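Local coordinates for encapsidation protein (Lactococcus phage asccphi28, PDB 7JQP) that probably hydrolyses ATP as an ASCE-fold ring motor to drive translocation of the phage genome into the preformed capsid, at residues A[51-57]-A[121-127]; A[34-39]-A[73-78]; A[79-85]-A[97-101]. The contacts are given in a common frame with arbitrary orientation. Residues are numbered along the deposited sequence.

Contact 1: A[51-57]-A[121-127]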
loop_
_atom_site.group_PDB
_atom_site.type_symbol
_atom_site.label_atom_id
_atom_site.label_comp_id
_atom_site.label_asym_id
_atom_site.label_seq_id
_atom_site.Cartn_x
_atom_site.Cartn_y
_atom_site.Cartn_z
HETATM N N MSE A 51 -27.181 -6.657 -11.877
HETATM C CA MSE A 51 -26.122 -6.940 -12.829
HETATM C C MSE A 51 -24.819 -7.098 -12.069
HETATM O O MSE A 51 -24.641 -6.540 -10.987
HETATM C CB MSE A 51 -26.001 -5.824 -13.862
HETATM C CG MSE A 51 -24.897 -6.029 -14.886
HETATM SE SE MSE A 51 -24.436 -4.350 -15.772
HETATM C CE MSE A 51 -23.706 -5.062 -17.428
ATOM N N VAL A 52 -23.902 -7.859 -12.650
ATOM C CA VAL A 52 -22.575 -8.058 -12.096
ATOM C C VAL A 52 -21.546 -7.697 -13.158
ATOM O O VAL A 52 -21.575 -8.240 -14.267
ATOM C CB VAL A 52 -22.387 -9.507 -11.619
ATOM C CG1 VAL A 52 -20.939 -9.748 -11.348
ATOM C CG2 VAL A 52 -23.204 -9.772 -10.368
ATOM N N TYR A 53 -20.635 -6.794 -12.810
ATOM C CA TYR A 53 -19.526 -6.417 -13.676
ATOM C C TYR A 53 -18.270 -7.109 -13.165
ATOM O O TYR A 53 -17.859 -6.884 -12.022
ATOM C CB TYR A 53 -19.338 -4.902 -13.699
ATOM C CG TYR A 53 -18.299 -4.443 -14.692
ATOM C CD1 TYR A 53 -18.541 -4.510 -16.056
ATOM C CD2 TYR A 53 -17.080 -3.931 -14.268
ATOM C CE1 TYR A 53 -17.600 -4.089 -16.972
ATOM C CE2 TYR A 53 -16.131 -3.503 -15.178
ATOM C CZ TYR A 53 -16.397 -3.586 -16.529
ATOM O OH TYR A 53 -15.458 -3.165 -17.441
ATOM N N LEU A 54 -17.660 -7.937 -14.008
ATOM C CA LEU A 54 -16.550 -8.784 -13.598
ATOM C C LEU A 54 -15.260 -8.324 -14.262
ATOM O O LEU A 54 -15.259 -7.906 -15.424
ATOM C CB LEU A 54 -16.824 -10.249 -13.948
ATOM C CG LEU A 54 -15.880 -11.265 -13.307
ATOM C CD1 LEU A 54 -16.120 -11.334 -11.805
ATOM C CD2 LEU A 54 -16.043 -12.635 -13.940
ATOM N N ARG A 55 -14.166 -8.408 -13.509
ATOM C CA ARG A 55 -12.838 -8.059 -13.986
ATOM C C ARG A 55 -11.848 -9.073 -13.435
ATOM O O ARG A 55 -12.047 -9.629 -12.352
ATOM C CB ARG A 55 -12.451 -6.641 -13.555
ATOM C CG ARG A 55 -13.096 -5.536 -14.374
ATOM C CD ARG A 55 -12.650 -5.577 -15.835
ATOM N NE ARG A 55 -12.694 -4.254 -16.451
ATOM C CZ ARG A 55 -11.639 -3.617 -16.960
ATOM N NH1 ARG A 55 -10.436 -4.177 -16.951
ATOM N NH2 ARG A 55 -11.797 -2.415 -17.494
ATOM N N ARG A 56 -10.765 -9.303 -14.180
ATOM C CA ARG A 56 -9.821 -10.336 -13.770
ATOM C C ARG A 56 -9.128 -9.979 -12.459
ATOM O O ARG A 56 -8.969 -10.838 -11.585
ATOM C CB ARG A 56 -8.781 -10.582 -14.863
ATOM C CG ARG A 56 -7.866 -11.754 -14.544
ATOM C CD ARG A 56 -7.014 -12.171 -15.728
ATOM N NE ARG A 56 -7.738 -13.033 -16.654
ATOM C CZ ARG A 56 -8.308 -12.624 -17.782
ATOM N NH1 ARG A 56 -8.243 -11.350 -18.150
ATOM N NH2 ARG A 56 -8.941 -13.497 -18.550
ATOM N N LEU A 57 -8.702 -8.728 -12.303
ATOM C CA LEU A 57 -7.886 -8.328 -11.168
ATOM C C LEU A 57 -8.567 -7.233 -10.361
ATOM O O LEU A 57 -9.359 -6.446 -10.888
ATOM C CB LEU A 57 -6.509 -7.836 -11.631
ATOM C CG LEU A 57 -5.629 -8.873 -12.327
ATOM C CD1 LEU A 57 -4.370 -8.219 -12.869
ATOM C CD2 LEU A 57 -5.283 -10.004 -11.372
ATOM N N VAL A 121 -25.931 -3.044 -9.952
ATOM C CA VAL A 121 -24.651 -3.491 -10.488
ATOM C C VAL A 121 -23.734 -3.874 -9.337
ATOM O O VAL A 121 -23.638 -3.157 -8.336
ATOM C CB VAL A 121 -23.999 -2.410 -11.373
ATOM C CG1 VAL A 121 -22.688 -2.917 -11.951
ATOM C CG2 VAL A 121 -24.947 -2.006 -12.497
ATOM N N TYR A 122 -23.070 -5.018 -9.487
ATOM C CA TYR A 122 -22.064 -5.496 -8.553
ATOM C C TYR A 122 -20.725 -5.540 -9.279
ATOM O O TYR A 122 -20.650 -5.990 -10.427
ATOM C CB TYR A 122 -22.351 -6.910 -8.022
ATOM C CG TYR A 122 -23.591 -7.110 -7.184
ATOM C CD1 TYR A 122 -24.833 -7.279 -7.776
ATOM C CD2 TYR A 122 -23.509 -7.198 -5.798
ATOM C CE1 TYR A 122 -25.965 -7.489 -7.011
ATOM C CE2 TYR A 122 -24.633 -7.409 -5.026
ATOM C CZ TYR A 122 -25.858 -7.556 -5.636
ATOM O OH TYR A 122 -26.981 -7.769 -4.868
ATOM N N PHE A 123 -19.672 -5.080 -8.617
ATOM C CA PHE A 123 -18.317 -5.150 -9.147
ATOM C C PHE A 123 -17.550 -6.227 -8.392
ATOM O O PHE A 123 -17.476 -6.197 -7.160
ATOM C CB PHE A 123 -17.631 -3.787 -9.037
ATOM C CG PHE A 123 -18.277 -2.725 -9.892
ATOM C CD1 PHE A 123 -17.930 -2.580 -11.224
ATOM C CD2 PHE A 123 -19.247 -1.887 -9.364
ATOM C CE1 PHE A 123 -18.528 -1.613 -12.011
ATOM C CE2 PHE A 123 -19.847 -0.919 -10.148
ATOM C CZ PHE A 123 -19.488 -0.782 -11.474
ATOM N N ILE A 124 -17.003 -7.185 -9.142
ATOM C CA ILE A 124 -16.307 -8.340 -8.592
ATOM C C ILE A 124 -15.017 -8.570 -9.360
ATOM O O ILE A 124 -14.938 -8.333 -10.568
ATOM C CB ILE A 124 -17.160 -9.624 -8.675
ATOM C CG1 ILE A 124 -18.549 -9.407 -8.104
ATOM C CG2 ILE A 124 -16.438 -10.807 -8.031
ATOM C CD1 ILE A 124 -19.451 -10.560 -8.407
ATOM N N ALA A 125 -14.025 -9.105 -8.660
ATOM C CA ALA A 125 -12.734 -9.428 -9.243
ATOM C C ALA A 125 -12.526 -10.932 -9.174
ATOM O O ALA A 125 -12.717 -11.543 -8.117
ATOM C CB ALA A 125 -11.607 -8.696 -8.511
ATOM N N LEU A 126 -12.154 -11.525 -10.307
ATOM C CA LEU A 126 -11.959 -12.969 -10.354
ATOM C C LEU A 126 -10.891 -13.410 -9.366
ATOM O O LEU A 126 -10.965 -14.521 -8.831
ATOM C CB LEU A 126 -11.594 -13.378 -11.778
ATOM C CG LEU A 126 -11.900 -14.803 -12.230
ATOM C CD1 LEU A 126 -13.298 -15.249 -11.859
ATOM C CD2 LEU A 126 -11.693 -14.879 -13.745
ATOM N N SER A 127 -9.904 -12.552 -9.096
ATOM C CA SER A 127 -8.888 -12.883 -8.103
ATOM C C SER A 127 -9.514 -13.094 -6.730
ATOM O O SER A 127 -9.084 -13.970 -5.971
ATOM C CB SER A 127 -7.841 -11.773 -8.037
ATOM O OG SER A 127 -7.854 -10.997 -9.221
#
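Strands 51-55 and 121-125 run parallel, 25° between N-to-C directions, in register from Met51 opposite Val121 to Arg55 opposite Ala125. The facing backbone edges are satisfied by one alternating series: Tyr122 N to Met51 O (2.7 Å), Tyr53 N to Tyr122 O (2.5 Å), Ile124 N to Tyr53 O (3.0 Å), Arg55 N to Ile124 O (3.0 Å, oxygen less certain) and Leu126 N to Arg55 O (2.8 Å). Beyond the strands, Arg56 O accepts from Ser127 OG (2.6 Å) and Ser127 N (3.2 Å). The backbones of Val52 and Leu54 instead hydrogen-bond to Tyr142 and Val144 of strand 140-145. Arg55 NE donates to Tyr53 OH (3.1 Å), which also hydrogen-bonds to Asp146; Arg55 forms a salt bridge with Glu60, and Arg56 one with Glu164 plus a hydrogen bond to Val148 O. Val52 CG1 meets Ile124 CD1 at 3.4 Å beneath helix 164-175, while Met51 and Val121 face helix 32-46. Parallel strands sandwiched between helices are characteristic of the P-loop NTPase core of ASCE ATPases.

Contact 2: A[34-39]-A[73-78]; sequences FNVTGE and EMLRVY
Two alpha-helical segments pack by a knob-into-hole contact beside a probable P-loop: 34-39, on the helix that follows it, and 73-78. Their axes approach to 9.9 Å and cross at -61°, Gly38 and Met74 being closest in register (CA-CA 6.0 Å). Phi runs from -58 to -79° and psi from -31 to -53°. Tyr78 (chi1 -86°, chi2 -94°) is the knob, lodged among Phe34, Asn35, Gly38 and Glu39. A CB on Gly38 would lie 2.2 Å from Tyr78 CE2, so the ring as placed leaves no room for a side chain there. Phe34 (chi1 t, chi2 -94°) puts CE2 3.4 Å from Met74 CB and CE1 4.4 Å from Tyr78 CE2. Selenomethionine Met74 (chi1 and chi2 t, chi3 97°) brings SE within 4.6 Å of the Phe34 centroid, an oblique Met-aromatic contact, and CE within 3.7 Å of Thr37 CG2. Thr37 (chi1 m) turns OG1 back to Thr33 O. Over one Tyr78 face, Gly38 CA makes a CH-pi contact 3.6 Å from the centroid, 10° off the ring normal.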
loop_
_atom_site.group_PDB
_atom_site.type_symbol
_atom_site.label_atom_id
_atom_site.label_comp_id
_atom_site.label_asym_id
_atom_site.label_seq_id
_atom_site.Cartn_x
_atom_site.Cartn_y
_atom_site.Cartn_z
ATOM N N PHE A 34 -20.386 -0.016 -22.782
ATOM C CA PHE A 34 -21.405 1.029 -22.796
ATOM C C PHE A 34 -22.725 0.510 -23.348
ATOM O O PHE A 34 -23.774 0.643 -22.706
ATOM C CB PHE A 34 -20.885 2.210 -23.622
ATOM C CG PHE A 34 -21.907 3.277 -23.888
ATOM C CD1 PHE A 34 -22.650 3.251 -25.058
ATOM C CD2 PHE A 34 -22.116 4.311 -22.991
ATOM C CE1 PHE A 34 -23.589 4.222 -25.323
ATOM C CE2 PHE A 34 -23.058 5.290 -23.253
ATOM C CZ PHE A 34 -23.794 5.245 -24.421
ATOM N N ASN A 35 -22.694 -0.096 -24.535
ATOM C CA ASN A 35 -23.932 -0.546 -25.160
ATOM C C ASN A 35 -24.549 -1.727 -24.417
ATOM O O ASN A 35 -25.773 -1.793 -24.262
ATOM C CB ASN A 35 -23.671 -0.896 -26.624
ATOM C CG ASN A 35 -23.368 0.329 -27.467
ATOM O OD1 ASN A 35 -22.329 0.409 -28.122
ATOM N ND2 ASN A 35 -24.276 1.297 -27.445
ATOM N N VAL A 36 -23.727 -2.667 -23.942
ATOM C CA VAL A 36 -24.274 -3.809 -23.212
ATOM C C VAL A 36 -24.953 -3.345 -21.931
ATOM O O VAL A 36 -26.049 -3.804 -21.587
ATOM C CB VAL A 36 -23.170 -4.838 -22.910
ATOM C CG1 VAL A 36 -23.691 -5.901 -21.947
ATOM C CG2 VAL A 36 -22.674 -5.478 -24.190
ATOM N N THR A 37 -24.310 -2.431 -21.203
ATOM C CA THR A 37 -24.897 -1.904 -19.976
ATOM C C THR A 37 -26.144 -1.083 -20.278
ATOM O O THR A 37 -27.098 -1.097 -19.494
ATOM C CB THR A 37 -23.858 -1.076 -19.216
ATOM O OG1 THR A 37 -22.586 -1.740 -19.266
ATOM C CG2 THR A 37 -24.262 -0.883 -17.765
ATOM N N GLY A 38 -26.153 -0.366 -21.402
ATOM C CA GLY A 38 -27.306 0.458 -21.735
ATOM C C GLY A 38 -28.540 -0.351 -22.087
ATOM O O GLY A 38 -29.644 -0.039 -21.632
ATOM N N GLU A 39 -28.372 -1.401 -22.898
ATOM C CA GLU A 39 -29.510 -2.234 -23.275
ATOM C C GLU A 39 -30.101 -2.933 -22.061
ATOM O O GLU A 39 -31.319 -3.143 -21.989
ATOM C CB GLU A 39 -29.088 -3.264 -24.323
ATOM C CG GLU A 39 -30.240 -3.980 -25.026
ATOM C CD GLU A 39 -30.884 -3.145 -26.116
ATOM O OE1 GLU A 39 -30.142 -2.501 -26.891
ATOM O OE2 GLU A 39 -32.131 -3.141 -26.208
ATOM N N GLU A 73 -25.397 10.380 -21.104
ATOM C CA GLU A 73 -25.542 10.066 -22.521
ATOM C C GLU A 73 -26.117 8.669 -22.720
ATOM O O GLU A 73 -26.929 8.453 -23.626
ATOM C CB GLU A 73 -24.193 10.202 -23.229
ATOM C CG GLU A 73 -23.162 9.156 -22.832
ATOM C CD GLU A 73 -21.811 9.381 -23.490
ATOM O OE1 GLU A 73 -21.745 10.145 -24.478
ATOM O OE2 GLU A 73 -20.816 8.795 -23.012
HETATM N N MSE A 74 -25.715 7.714 -21.886
HETATM C CA MSE A 74 -26.242 6.354 -21.963
HETATM C C MSE A 74 -27.745 6.389 -21.718
HETATM O O MSE A 74 -28.531 5.814 -22.471
HETATM C CB MSE A 74 -25.559 5.450 -20.943
HETATM C CG MSE A 74 -25.739 3.964 -21.209
HETATM SE SE MSE A 74 -24.508 2.901 -20.135
HETATM C CE MSE A 74 -25.659 2.419 -18.639
ATOM N N LEU A 75 -28.124 7.079 -20.642
ATOM C CA LEU A 75 -29.532 7.224 -20.298
ATOM C C LEU A 75 -30.285 7.933 -21.416
ATOM O O LEU A 75 -31.397 7.532 -21.782
ATOM C CB LEU A 75 -29.638 8.004 -18.991
ATOM C CG LEU A 75 -29.151 7.266 -17.742
ATOM C CD1 LEU A 75 -28.830 8.294 -16.653
ATOM C CD2 LEU A 75 -30.143 6.257 -17.210
ATOM N N ARG A 76 -29.679 8.978 -21.984
ATOM C CA ARG A 76 -30.324 9.744 -23.044
ATOM C C ARG A 76 -30.393 8.949 -24.342
ATOM O O ARG A 76 -31.379 9.047 -25.081
ATOM C CB ARG A 76 -29.571 11.059 -23.260
ATOM C CG ARG A 76 -30.216 12.013 -24.260
ATOM C CD ARG A 76 -29.487 13.360 -24.303
ATOM N NE ARG A 76 -28.099 13.240 -24.749
ATOM C CZ ARG A 76 -27.039 13.222 -23.941
ATOM N NH1 ARG A 76 -27.188 13.319 -22.626
ATOM N NH2 ARG A 76 -25.823 13.110 -24.455
ATOM N N VAL A 77 -29.357 8.164 -24.641
ATOM C CA VAL A 77 -29.358 7.360 -25.860
ATOM C C VAL A 77 -30.355 6.215 -25.757
ATOM O O VAL A 77 -31.163 5.996 -26.665
ATOM C CB VAL A 77 -27.942 6.841 -26.161
ATOM C CG1 VAL A 77 -27.977 5.784 -27.253
ATOM C CG2 VAL A 77 -27.045 7.987 -26.607
ATOM N N TYR A 78 -30.325 5.471 -24.651
ATOM C CA TYR A 78 -31.166 4.284 -24.558
ATOM C C TYR A 78 -32.617 4.604 -24.226
ATOM O O TYR A 78 -33.512 3.884 -24.682
ATOM C CB TYR A 78 -30.584 3.302 -23.550
ATOM C CG TYR A 78 -29.564 2.405 -24.207
ATOM C CD1 TYR A 78 -29.940 1.171 -24.715
ATOM C CD2 TYR A 78 -28.252 2.821 -24.398
ATOM C CE1 TYR A 78 -29.033 0.352 -25.351
ATOM C CE2 TYR A 78 -27.331 2.001 -25.028
ATOM C CZ TYR A 78 -27.732 0.768 -25.506
ATOM O OH TYR A 78 -26.831 -0.054 -26.142
#

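Contact 3: A[79-85]-A[97-101]; sequences FGNRFSD and FSIDG
Phe79 (chi1 m, chi2 -79°), at the end of helix 72-79, lays one ring face against Ile99: CD1 of Ile99 sits 3.8 Å from the ring centroid, 9° off the normal, a CH-pi contact. Ile99 gets there with chi1 m and chi2 t. After the helix, Gly80 takes phi/psi 50/-131, a positive phi that breaks the helical path, and a short 3-10 turn at 81-82 follows, with Arg82 N bonded to Phe79 O (3.0 Å) and Phe83 N to Gly80 O (2.9 Å). The chain then extends as a strand paired antiparallel with 97-99, the short axes 4.9 Å apart at closest and 139° between directions. Ser84 and Ser98 form a hydrogen-bonded pair (CA-CA 5.3 Å): Ser84 N to Ser98 O at 3.2 Å and Ser98 N to Ser84 O at 3.0 Å. Ser84 OG also bonds to Phe83 O (2.6 Å). Phe83 (chi1 t, chi2 73°) brings CE1 to 3.5 Å from Phe97 CB; Phe97 takes chi1 p, and the two ring centroids lie 5.8 Å apart with planes at 46°, an oblique pair. Both rings pack on Leu75 of helix 72-79. At the exposed margin Arg82, with chi1 m, chi2 t and chi3 p, spans to Asp100 in a salt bridge: NH2 to OD2 at 2.9 Å and NE to OD1 at 3.2 Å, both weak as hydrogen bonds. Asp100 has left-handed angles, 61/24, as the chain turns toward strand 102-109. This is a helix-to-strand connection leading into a beta hairpin, formed by strands 83-89 and 94-99 at one end of the large mixed sheet.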
loop_
_atom_site.group_PDB
_atom_site.type_symbol
_atom_site.label_atom_id
_atom_site.label_comp_id
_atom_site.label_asym_id
_atom_site.label_seq_id
_atom_site.Cartn_x
_atom_site.Cartn_y
_atom_site.Cartn_z
ATOM N N PHE A 79 -32.885 5.671 -23.467
ATOM C CA PHE A 79 -34.259 6.061 -23.175
ATOM C C PHE A 79 -34.750 7.210 -24.055
ATOM O O PHE A 79 -35.940 7.538 -24.008
ATOM C CB PHE A 79 -34.428 6.435 -21.690
ATOM C CG PHE A 79 -34.204 5.282 -20.746
ATOM C CD1 PHE A 79 -35.195 4.336 -20.542
ATOM C CD2 PHE A 79 -33.014 5.155 -20.050
ATOM C CE1 PHE A 79 -34.994 3.270 -19.685
ATOM C CE2 PHE A 79 -32.809 4.096 -19.185
ATOM C CZ PHE A 79 -33.802 3.154 -19.000
ATOM N N GLY A 80 -33.869 7.821 -24.846
ATOM C CA GLY A 80 -34.288 8.844 -25.796
ATOM C C GLY A 80 -35.166 9.919 -25.182
ATOM O O GLY A 80 -34.839 10.492 -24.137
ATOM N N ASN A 81 -36.293 10.214 -25.845
ATOM C CA ASN A 81 -37.150 11.298 -25.379
ATOM C C ASN A 81 -37.603 11.097 -23.937
ATOM O O ASN A 81 -37.824 12.077 -23.217
ATOM C CB ASN A 81 -38.392 11.487 -26.262
ATOM C CG ASN A 81 -38.145 12.420 -27.432
ATOM O OD1 ASN A 81 -37.284 13.295 -27.366
ATOM N ND2 ASN A 81 -38.965 12.302 -28.472
ATOM N N ARG A 82 -37.780 9.848 -23.501
ATOM C CA ARG A 82 -38.260 9.623 -22.142
ATOM C C ARG A 82 -37.309 10.188 -21.094
ATOM O O ARG A 82 -37.727 10.410 -19.952
ATOM C CB ARG A 82 -38.471 8.131 -21.877
ATOM C CG ARG A 82 -39.310 7.414 -22.914
ATOM C CD ARG A 82 -39.062 5.915 -22.839
ATOM N NE ARG A 82 -39.223 5.409 -21.477
ATOM C CZ ARG A 82 -38.898 4.179 -21.091
ATOM N NH1 ARG A 82 -38.384 3.321 -21.961
ATOM N NH2 ARG A 82 -39.083 3.808 -19.831
ATOM N N PHE A 83 -36.042 10.412 -21.445
ATOM C CA PHE A 83 -35.058 10.911 -20.493
ATOM C C PHE A 83 -35.113 12.436 -20.491
ATOM O O PHE A 83 -35.072 13.068 -21.550
ATOM C CB PHE A 83 -33.663 10.400 -20.870
ATOM C CG PHE A 83 -32.568 10.856 -19.945
ATOM C CD1 PHE A 83 -32.463 10.305 -18.679
ATOM C CD2 PHE A 83 -31.634 11.799 -20.336
ATOM C CE1 PHE A 83 -31.466 10.698 -17.812
ATOM C CE2 PHE A 83 -30.630 12.197 -19.469
ATOM C CZ PHE A 83 -30.546 11.643 -18.208
ATOM N N SER A 84 -35.194 13.015 -19.297
ATOM C CA SER A 84 -35.337 14.455 -19.109
ATOM C C SER A 84 -35.029 14.769 -17.653
ATOM O O SER A 84 -34.911 13.873 -16.820
ATOM C CB SER A 84 -36.727 14.959 -19.517
ATOM O OG SER A 84 -36.950 14.807 -20.909
ATOM N N ASP A 85 -34.904 16.058 -17.353
ATOM C CA ASP A 85 -34.719 16.526 -15.978
ATOM C C ASP A 85 -33.452 15.944 -15.349
ATOM O O ASP A 85 -33.440 15.547 -14.179
ATOM C CB ASP A 85 -35.940 16.180 -15.117
ATOM C CG ASP A 85 -35.985 16.981 -13.821
ATOM O OD1 ASP A 85 -34.976 17.641 -13.493
ATOM O OD2 ASP A 85 -37.036 16.961 -13.145
ATOM N N PHE A 97 -32.644 12.066 -12.119
ATOM C CA PHE A 97 -33.200 12.237 -13.458
ATOM C C PHE A 97 -34.648 11.760 -13.474
ATOM O O PHE A 97 -35.172 11.258 -12.475
ATOM C CB PHE A 97 -32.358 11.487 -14.501
ATOM C CG PHE A 97 -32.123 10.039 -14.168
ATOM C CD1 PHE A 97 -31.048 9.676 -13.376
ATOM C CD2 PHE A 97 -32.964 9.047 -14.646
ATOM C CE1 PHE A 97 -30.814 8.354 -13.062
ATOM C CE2 PHE A 97 -32.733 7.717 -14.335
ATOM C CZ PHE A 97 -31.656 7.373 -13.540
ATOM N N SER A 98 -35.289 11.921 -14.633
ATOM C CA SER A 98 -36.684 11.565 -14.845
ATOM C C SER A 98 -36.815 10.641 -16.043
ATOM O O SER A 98 -36.282 10.934 -17.118
ATOM C CB SER A 98 -37.534 12.823 -15.078
ATOM O OG SER A 98 -38.852 12.496 -15.488
ATOM N N ILE A 99 -37.530 9.532 -15.856
ATOM C CA ILE A 99 -37.915 8.647 -16.950
ATOM C C ILE A 99 -39.419 8.423 -16.855
ATOM O O ILE A 99 -39.911 7.925 -15.835
ATOM C CB ILE A 99 -37.169 7.301 -16.922
ATOM C CG1 ILE A 99 -35.659 7.527 -16.834
ATOM C CG2 ILE A 99 -37.502 6.502 -18.174
ATOM C CD1 ILE A 99 -34.848 6.244 -16.824
ATOM N N ASP A 100 -40.147 8.796 -17.909
ATOM C CA ASP A 100 -41.596 8.630 -17.984
ATOM C C ASP A 100 -42.323 9.402 -16.889
ATOM O O ASP A 100 -43.449 9.050 -16.519
ATOM C CB ASP A 100 -41.988 7.148 -17.920
ATOM C CG ASP A 100 -41.728 6.419 -19.223
ATOM O OD1 ASP A 100 -41.666 7.087 -20.278
ATOM O OD2 ASP A 100 -41.596 5.176 -19.194
ATOM N N GLY A 101 -41.703 10.458 -16.367
ATOM C CA GLY A 101 -42.293 11.232 -15.300
ATOM C C GLY A 101 -41.982 10.726 -13.910
ATOM O O GLY A 101 -42.274 11.427 -12.933
#

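How the contacts relate
All three contacts belong to the predicted Gp16-family P-loop region. Contact 1 lies closest to the chain's centre. Contacts 1 and 2, with centres about 19 Å apart, alternate along the chain in the order 34-39, 51-57, 73-78, 121-127; helix 32-46 leads into strand 50-55, and Met51 CE lies 4.0 Å from Thr37 OG1. Contact 3 is nested within the loop closed by contact 1 and follows contact 2 in series, their centres about 13 Å apart; Leu75 CB meets Phe83 CE1 at 3.5 Å. Contacts 1 and 3, with centres about 29 Å apart, share the large mixed sheet. Contact 2 ties the helix lying on its parallel strands to the helix lying on the hairpin at its end.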